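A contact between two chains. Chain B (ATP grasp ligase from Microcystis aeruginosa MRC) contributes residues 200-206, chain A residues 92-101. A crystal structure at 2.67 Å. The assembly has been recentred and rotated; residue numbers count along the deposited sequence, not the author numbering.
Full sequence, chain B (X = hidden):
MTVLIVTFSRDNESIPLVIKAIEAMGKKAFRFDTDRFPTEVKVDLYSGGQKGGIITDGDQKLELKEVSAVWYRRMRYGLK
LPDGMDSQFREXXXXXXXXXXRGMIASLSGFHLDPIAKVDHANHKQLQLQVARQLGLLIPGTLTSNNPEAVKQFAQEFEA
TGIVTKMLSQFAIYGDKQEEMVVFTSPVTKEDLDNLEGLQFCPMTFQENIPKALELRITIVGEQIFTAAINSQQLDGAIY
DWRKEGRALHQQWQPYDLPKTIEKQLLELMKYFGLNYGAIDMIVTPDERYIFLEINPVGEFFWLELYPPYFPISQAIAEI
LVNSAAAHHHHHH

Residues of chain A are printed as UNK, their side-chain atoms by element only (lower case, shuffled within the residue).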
# COMPACT_ATOMS: atom_id res chain seq x y z
N GLN B 200 21.11 0.27 13.93
CA GLN B 200 20.01 -0.17 14.78
C GLN B 200 18.84 0.81 14.78
O GLN B 200 17.80 0.49 15.36
CB GLN B 200 20.50 -0.37 16.21
CG GLN B 200 20.96 0.90 16.89
CD GLN B 200 21.38 0.67 18.33
OE1 GLN B 200 20.78 -0.14 19.04
NE2 GLN B 200 22.43 1.36 18.76
N PHE B 201 18.99 1.98 14.16
CA PHE B 201 17.93 2.96 14.08
C PHE B 201 17.35 3.10 12.68
O PHE B 201 16.25 3.65 12.54
CB PHE B 201 18.45 4.33 14.56
CG PHE B 201 19.02 4.31 15.94
CD1 PHE B 201 18.31 3.73 16.99
CD2 PHE B 201 20.27 4.84 16.20
CE1 PHE B 201 18.84 3.70 18.26
CE2 PHE B 201 20.80 4.81 17.48
CZ PHE B 201 20.08 4.24 18.51
N CYS B 202 18.04 2.61 11.66
CA CYS B 202 17.55 2.61 10.29
C CYS B 202 18.45 1.74 9.43
O CYS B 202 19.67 1.95 9.39
CB CYS B 202 17.48 4.03 9.72
SG CYS B 202 16.83 4.14 8.04
N PRO B 203 17.91 0.75 8.73
CA PRO B 203 18.73 -0.07 7.84
C PRO B 203 19.08 0.71 6.57
O PRO B 203 18.52 1.76 6.27
CB PRO B 203 17.84 -1.26 7.53
CG PRO B 203 16.47 -0.70 7.60
CD PRO B 203 16.50 0.33 8.70
N MET B 204 20.04 0.16 5.83
CA MET B 204 20.40 0.70 4.53
C MET B 204 20.61 -0.46 3.57
O MET B 204 20.71 -1.62 3.97
CB MET B 204 21.67 1.58 4.60
CG MET B 204 21.51 2.85 5.42
SD MET B 204 22.67 4.15 4.95
CE MET B 204 22.07 4.57 3.31
N THR B 205 20.68 -0.13 2.28
CA THR B 205 20.88 -1.11 1.22
C THR B 205 22.26 -0.89 0.62
O THR B 205 22.53 0.16 0.04
CB THR B 205 19.80 -0.99 0.16
OG1 THR B 205 18.51 -1.17 0.76
CG2 THR B 205 19.99 -2.05 -0.91
N PHE B 206 23.14 -1.88 0.78
CA PHE B 206 24.50 -1.83 0.27
C PHE B 206 24.61 -2.67 -0.99
O PHE B 206 23.94 -3.70 -1.13
CB PHE B 206 25.50 -2.31 1.33
CG PHE B 206 25.40 -1.59 2.63
CD1 PHE B 206 24.52 -2.02 3.61
CD2 PHE B 206 26.17 -0.47 2.88
CE1 PHE B 206 24.42 -1.35 4.82
CE2 PHE B 206 26.08 0.21 4.08
CZ PHE B 206 25.20 -0.23 5.05
N UNK A 92 11.57 9.05 8.42
CA UNK A 92 12.29 8.48 7.29
C UNK A 92 12.76 7.06 7.59
O UNK A 92 12.78 6.21 6.70
c UNK A 92 13.48 9.37 6.92
N UNK A 93 13.16 6.81 8.84
CA UNK A 93 13.57 5.46 9.22
C UNK A 93 12.40 4.49 9.16
O UNK A 93 12.56 3.34 8.74
c UNK A 93 14.18 5.48 10.63
o UNK A 93 14.54 4.17 11.05
N UNK A 94 11.21 4.93 9.58
CA UNK A 94 10.03 4.07 9.52
C UNK A 94 9.74 3.66 8.08
O UNK A 94 9.46 2.49 7.80
c UNK A 94 8.80 4.98 11.64
c UNK A 94 8.82 4.78 10.12
c UNK A 94 8.83 3.65 12.35
c UNK A 94 7.57 5.78 12.05
N UNK A 95 9.80 4.61 7.15
CA UNK A 95 9.51 4.31 5.75
C UNK A 95 10.56 3.39 5.15
O UNK A 95 10.23 2.56 4.29
n UNK A 95 7.25 5.68 1.13
c UNK A 95 8.94 5.45 3.53
c UNK A 95 8.60 6.79 2.91
c UNK A 95 8.33 6.67 1.42
c UNK A 95 9.41 5.62 4.96
N UNK A 96 11.82 3.50 5.59
CA UNK A 96 12.85 2.60 5.10
C UNK A 96 12.67 1.19 5.65
O UNK A 96 12.84 0.21 4.93
o UNK A 96 16.24 1.64 2.80
c UNK A 96 15.60 2.50 3.42
o UNK A 96 15.11 3.52 2.87
c UNK A 96 14.24 3.14 5.46
c UNK A 96 15.39 2.32 4.91
N UNK A 97 12.32 1.08 6.93
CA UNK A 97 12.06 -0.23 7.53
C UNK A 97 10.88 -0.91 6.86
O UNK A 97 10.93 -2.11 6.56
s UNK A 97 13.22 0.52 9.97
c UNK A 97 11.81 -0.08 9.03
N UNK A 98 9.80 -0.15 6.62
CA UNK A 98 8.61 -0.73 6.01
C UNK A 98 8.91 -1.26 4.62
O UNK A 98 8.54 -2.39 4.28
n UNK A 98 2.79 -0.36 4.52
n UNK A 98 4.52 1.05 3.97
c UNK A 98 3.40 0.42 3.64
n UNK A 98 2.89 0.58 2.43
c UNK A 98 7.49 0.31 5.98
c UNK A 98 5.17 0.94 5.27
c UNK A 98 6.22 -0.16 5.28
N UNK A 99 9.59 -0.47 3.79
CA UNK A 99 9.95 -0.92 2.45
C UNK A 99 10.88 -2.12 2.49
O UNK A 99 10.81 -2.99 1.61
c UNK A 99 9.67 1.34 1.22
c UNK A 99 10.59 0.22 1.67
c UNK A 99 10.48 2.34 0.44
c UNK A 99 8.52 0.80 0.39
N UNK A 100 11.77 -2.19 3.49
CA UNK A 100 12.71 -3.30 3.58
C UNK A 100 11.99 -4.61 3.90
O UNK A 100 12.20 -5.62 3.22
c UNK A 100 13.76 -3.01 4.65
o UNK A 100 14.42 -1.78 4.44
N UNK A 101 11.16 -4.61 4.94
CA UNK A 101 10.51 -5.84 5.36
C UNK A 101 9.43 -6.24 4.37
O UNK A 101 9.19 -7.44 4.16
c UNK A 101 9.40 -7.02 7.28
c UNK A 101 11.02 -5.19 7.74
c UNK A 101 12.25 -6.09 7.80
c UNK A 101 9.94 -5.69 6.78

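Position 92 of chain A carries a single side-chain carbon, whose CB comes no nearer than 6.3 Å, to SG of Cys B202; a lone CB identifies Ala A92. At position 93 one carbon is followed by one oxygen. That oxygen lies 2.3 Å from the backbone O of Phe B201, and 3.2 Å from CB of Cys B202. The residue is Ser A93, and its OG donates a very short hydrogen bond to Phe B201 O.

Position 94 has four carbons forked at the second, and its CA-to-CB bond points away from this stretch of chain B; this is Leu A94. Position 95 extends four carbons in a row to a terminal nitrogen, touching nothing on the facing segment; this is Lys A95.

Position 96 has three carbons, the last bearing two oxygens. Its CB sits 3.8 Å from SG of Cys B202, and its second carbon lies 3.5 Å from O of Pro B203; the residue is Glu A96. The carboxylate is hydrogen-bonded elsewhere in the structure; OE2 comes no nearer than 4.1 Å to OG1 of Thr B205, so the chain meets this segment mainly through its aliphatic part.

Position 97 has one carbon and one sulfur, and the sulfur lies 3.5 Å from CD of Pro B203, an apolar contact with the ring; this is Cys A97. Position 98 runs through three carbons and a nitrogen to a carbon holding two more nitrogens. This guanidinium belongs to Arg A98, out of reach of this stretch of chain B. Position 99 repeats the four-carbon fork at the second atom and is likewise out of reach: Leu A99.

Position 100 has one carbon and one oxygen, the oxygen 3.9 Å from CG of Pro B203. It is Ser A100, and its OG donates a hydrogen bond within the helix, to O of Glu A96 at 2.6 Å. At position 101 four carbons fork at the first, with one arm two carbons long; this beta-branched residue, Ile A101, makes no contact with this stretch.

The contact buries 287 Å² over both sides. Positions 93, 96, 97 and 100 follow the i, i+3, i+4, i+7 spacing that places residues along one face of a helix, and this face meets the loop of chain B. Ser A93 supplies the polar anchor at Phe B201, while Pro B203, its CA-to-CB bond directed toward the helix, packs against Glu A96, Cys A97 and Ser A100.

Chain A 92-101: ASLKECRLSI
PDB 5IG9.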